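Local coordinates for DUF3828 domain-containing protein (Bacteroides thetaiotaomicron, PDB 3KZT) that is of unknown function, but is probably exported and lipid-anchored to a membrane in its natural form, at residues Asn108-Ser111 with Tyr117-Ala120. Sequence-based numbering, arbitrary orientation.
Sequences NYTS and YERA. With EDO (1,2-ethanediol), chain D.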
ATOM      1  N   ASN A 108      -2.205  -5.551 -13.856  1.00 17.99           N
ATOM      2  CA  ASN A 108      -1.297  -6.710 -13.815  1.00 18.03           C
ATOM      3  C   ASN A 108      -0.568  -6.799 -12.488  1.00 18.07           C
ATOM      4  O   ASN A 108      -0.096  -5.779 -11.980  1.00 18.19           O
ATOM      5  CB  ASN A 108      -0.263  -6.603 -14.929  1.00 18.03           C
ATOM      6  CG  ASN A 108      -0.890  -6.642 -16.300  1.00 18.66           C
ATOM      7  OD1 ASN A 108      -1.446  -7.652 -16.699  1.00 17.59           O
ATOM      8  ND2 ASN A 108      -0.812  -5.516 -17.033  1.00 21.34           N
ATOM      9  N   TYR A 109      -0.499  -8.014 -11.920  1.00 17.80           N
ATOM     10  CA  TYR A 109       0.305  -8.295 -10.713  1.00 17.75           C
ATOM     11  C   TYR A 109       0.564  -9.814 -10.620  1.00 17.82           C
ATOM     12  O   TYR A 109      -0.229 -10.610 -11.106  1.00 18.02           O
ATOM     13  CB  TYR A 109      -0.357  -7.755  -9.415  1.00 17.56           C
ATOM     14  CG  TYR A 109      -1.372  -8.682  -8.748  1.00 17.57           C
ATOM     15  CD1 TYR A 109      -2.706  -8.671  -9.120  1.00 17.08           C
ATOM     16  CD2 TYR A 109      -0.978  -9.565  -7.709  1.00 17.01           C
ATOM     17  CE1 TYR A 109      -3.638  -9.526  -8.501  1.00 16.61           C
ATOM     18  CE2 TYR A 109      -1.887 -10.412  -7.102  1.00 16.18           C
ATOM     19  CZ  TYR A 109      -3.214 -10.384  -7.491  1.00 16.60           C
ATOM     20  OH  TYR A 109      -4.102 -11.221  -6.878  1.00 15.84           O
ATOM     21  N   THR A 110       1.673 -10.184  -9.990  1.00 17.90           N
ATOM     22  CA  THR A 110       2.054 -11.575  -9.805  1.00 17.98           C
ATOM     23  C   THR A 110       1.618 -12.026  -8.399  1.00 18.48           C
ATOM     24  O   THR A 110       2.071 -11.456  -7.393  1.00 18.68           O
ATOM     25  CB  THR A 110       3.561 -11.740  -9.961  1.00 18.01           C
ATOM     26  OG1 THR A 110       3.950 -11.223 -11.235  1.00 17.37           O
ATOM     27  CG2 THR A 110       3.963 -13.202  -9.869  1.00 17.15           C
ATOM     28  N   SER A 111       0.719 -13.008  -8.342  1.00 18.71           N
ATOM     29  CA  SER A 111       0.273 -13.609  -7.076  1.00 19.11           C
ATOM     30  C   SER A 111       1.284 -14.681  -6.657  1.00 19.20           C
ATOM     31  O   SER A 111       1.683 -15.498  -7.497  1.00 19.29           O
ATOM     32  CB  SER A 111      -1.082 -14.271  -7.250  1.00 19.18           C
ATOM     33  OG  SER A 111      -1.485 -14.863  -6.042  1.00 20.27           O
ATOM     34  N   TYR A 117       3.615 -21.914  -6.598  1.00 19.38           N
ATOM     35  CA  TYR A 117       2.243 -21.540  -7.009  1.00 18.84           C
ATOM     36  C   TYR A 117       2.153 -20.116  -7.615  1.00 18.95           C
ATOM     37  O   TYR A 117       1.061 -19.557  -7.669  1.00 19.05           O
ATOM     38  CB  TYR A 117       1.293 -21.682  -5.814  1.00 18.60           C
ATOM     39  CG  TYR A 117       1.534 -22.973  -5.054  1.00 18.02           C
ATOM     40  CD1 TYR A 117       1.231 -24.202  -5.633  1.00 16.72           C
ATOM     41  CD2 TYR A 117       2.126 -22.964  -3.779  1.00 17.11           C
ATOM     42  CE1 TYR A 117       1.472 -25.377  -4.970  1.00 16.42           C
ATOM     43  CE2 TYR A 117       2.373 -24.141  -3.097  1.00 16.72           C
ATOM     44  CZ  TYR A 117       2.042 -25.351  -3.692  1.00 15.88           C
ATOM     45  OH  TYR A 117       2.288 -26.514  -3.035  1.00 14.92           O
ATOM     46  N   GLU A 118       3.293 -19.560  -8.089  1.00 18.84           N
ATOM     47  CA  GLU A 118       3.357 -18.215  -8.688  1.00 19.08           C
ATOM     48  C   GLU A 118       2.409 -18.117  -9.888  1.00 18.97           C
ATOM     49  O   GLU A 118       2.441 -18.979 -10.765  1.00 19.13           O
ATOM     50  CB  GLU A 118       4.799 -17.891  -9.119  1.00 19.11           C
ATOM     51  CG  GLU A 118       4.986 -16.530  -9.786  1.00 19.72           C
ATOM     52  CD  GLU A 118       6.414 -16.229 -10.162  1.00 20.06           C
ATOM     53  OE1 GLU A 118       7.333 -16.517  -9.378  1.00 19.64           O
ATOM     54  OE2 GLU A 118       6.611 -15.669 -11.257  1.00 21.93           O
ATOM     55  N   ARG A 119       1.587 -17.071  -9.910  1.00 18.82           N
ATOM     56  CA  ARG A 119       0.520 -16.911 -10.909  1.00 18.91           C
ATOM     57  C   ARG A 119       0.431 -15.454 -11.428  1.00 18.75           C
ATOM     58  O   ARG A 119       0.285 -14.516 -10.635  1.00 18.79           O
ATOM     59  CB  ARG A 119      -0.814 -17.344 -10.269  1.00 18.99           C
ATOM     60  CG  ARG A 119      -2.020 -17.258 -11.189  1.00 19.45           C
ATOM     61  CD  ARG A 119      -3.166 -18.127 -10.716  1.00 19.47           C
ATOM     62  NE  ARG A 119      -3.692 -17.738  -9.394  1.00 20.03           N
ATOM     63  CZ  ARG A 119      -4.578 -16.751  -9.148  1.00 19.72           C
ATOM     64  NH1 ARG A 119      -5.087 -15.973 -10.139  1.00 20.66           N
ATOM     65  NH2 ARG A 119      -4.981 -16.525  -7.879  1.00 19.63           N
ATOM     66  N   ALA A 120       0.531 -15.283 -12.751  1.00 18.63           N
ATOM     67  CA  ALA A 120       0.372 -13.966 -13.387  1.00 18.63           C
ATOM     68  C   ALA A 120      -1.132 -13.644 -13.432  1.00 18.56           C
ATOM     69  O   ALA A 120      -1.903 -14.421 -13.989  1.00 18.56           O
ATOM     70  CB  ALA A 120       0.940 -13.988 -14.777  1.00 18.40           C
TER
HETATM   71  C1  EDO D 202      -3.016 -19.136  -5.986  0.70 40.60           C
HETATM   72  O1  EDO D 202      -2.893 -19.956  -7.149  0.70 40.13           O
HETATM   73  C2  EDO D 202      -2.147 -17.892  -6.130  0.70 40.50           C
HETATM   74  O2  EDO D 202      -0.783 -18.237  -6.376  0.70 41.15           O
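The loop end of an antiparallel beta hairpin is closed here by S111 and R119, the last hydrogen-bonded pair before strands 104-111 and 119-130 part. Two reciprocal backbone bonds identify the pair: S111 N donates to R119 O at 2.8 Å, and R119 N donates to S111 O at 2.9 Å with an N-H...O angle of 160°. Each carbonyl also receives a CA-H...O contact, R119 O from T110 CA and S111 O from E118 CA, the latter at 3.4 Å. T110 and A120 form the neighbouring non-hydrogen-bonded pair, their CA atoms 4.6 Å apart.

On the face bearing T110 and A120, the T110 methyl does the touching: CG2 lies 3.5 Å from E118 CG, a diagonal aliphatic contact between side chains that cross at a slant. T110 CG2 and E118 CG each stand anti to their own backbone N (E118 chi1 179°), and the E118 chain runs on extended past CG, its OE1 accepting a hydrogen bond from the backbone N of G114 in the connecting loop.

On the other face, S111, R119 and the backbone oxygen of Y117 all touch a 1,2-ethanediol, probably from the crystallisation liquor. R119 NE donates to its O1 at 3.3 Å, close to the guanidinium plane, while S111 OG approaches C2 of the diol. A bend at chi3 (62°) turns the guanidinium back over this face, where NH2 hydrogen-bonds the carbonyl oxygen of R83.

Beyond this pair the hairpin continues into the four-stranded antiparallel sheet, in which 104-111 and 119-130 are the two inner strands. Y109, buried on the same face as R119, packs on V121 and L87 and hydrogen-bonds the backbone oxygen of I82, tying the hairpin end to the segment between helix 63-75 and strand 96-101.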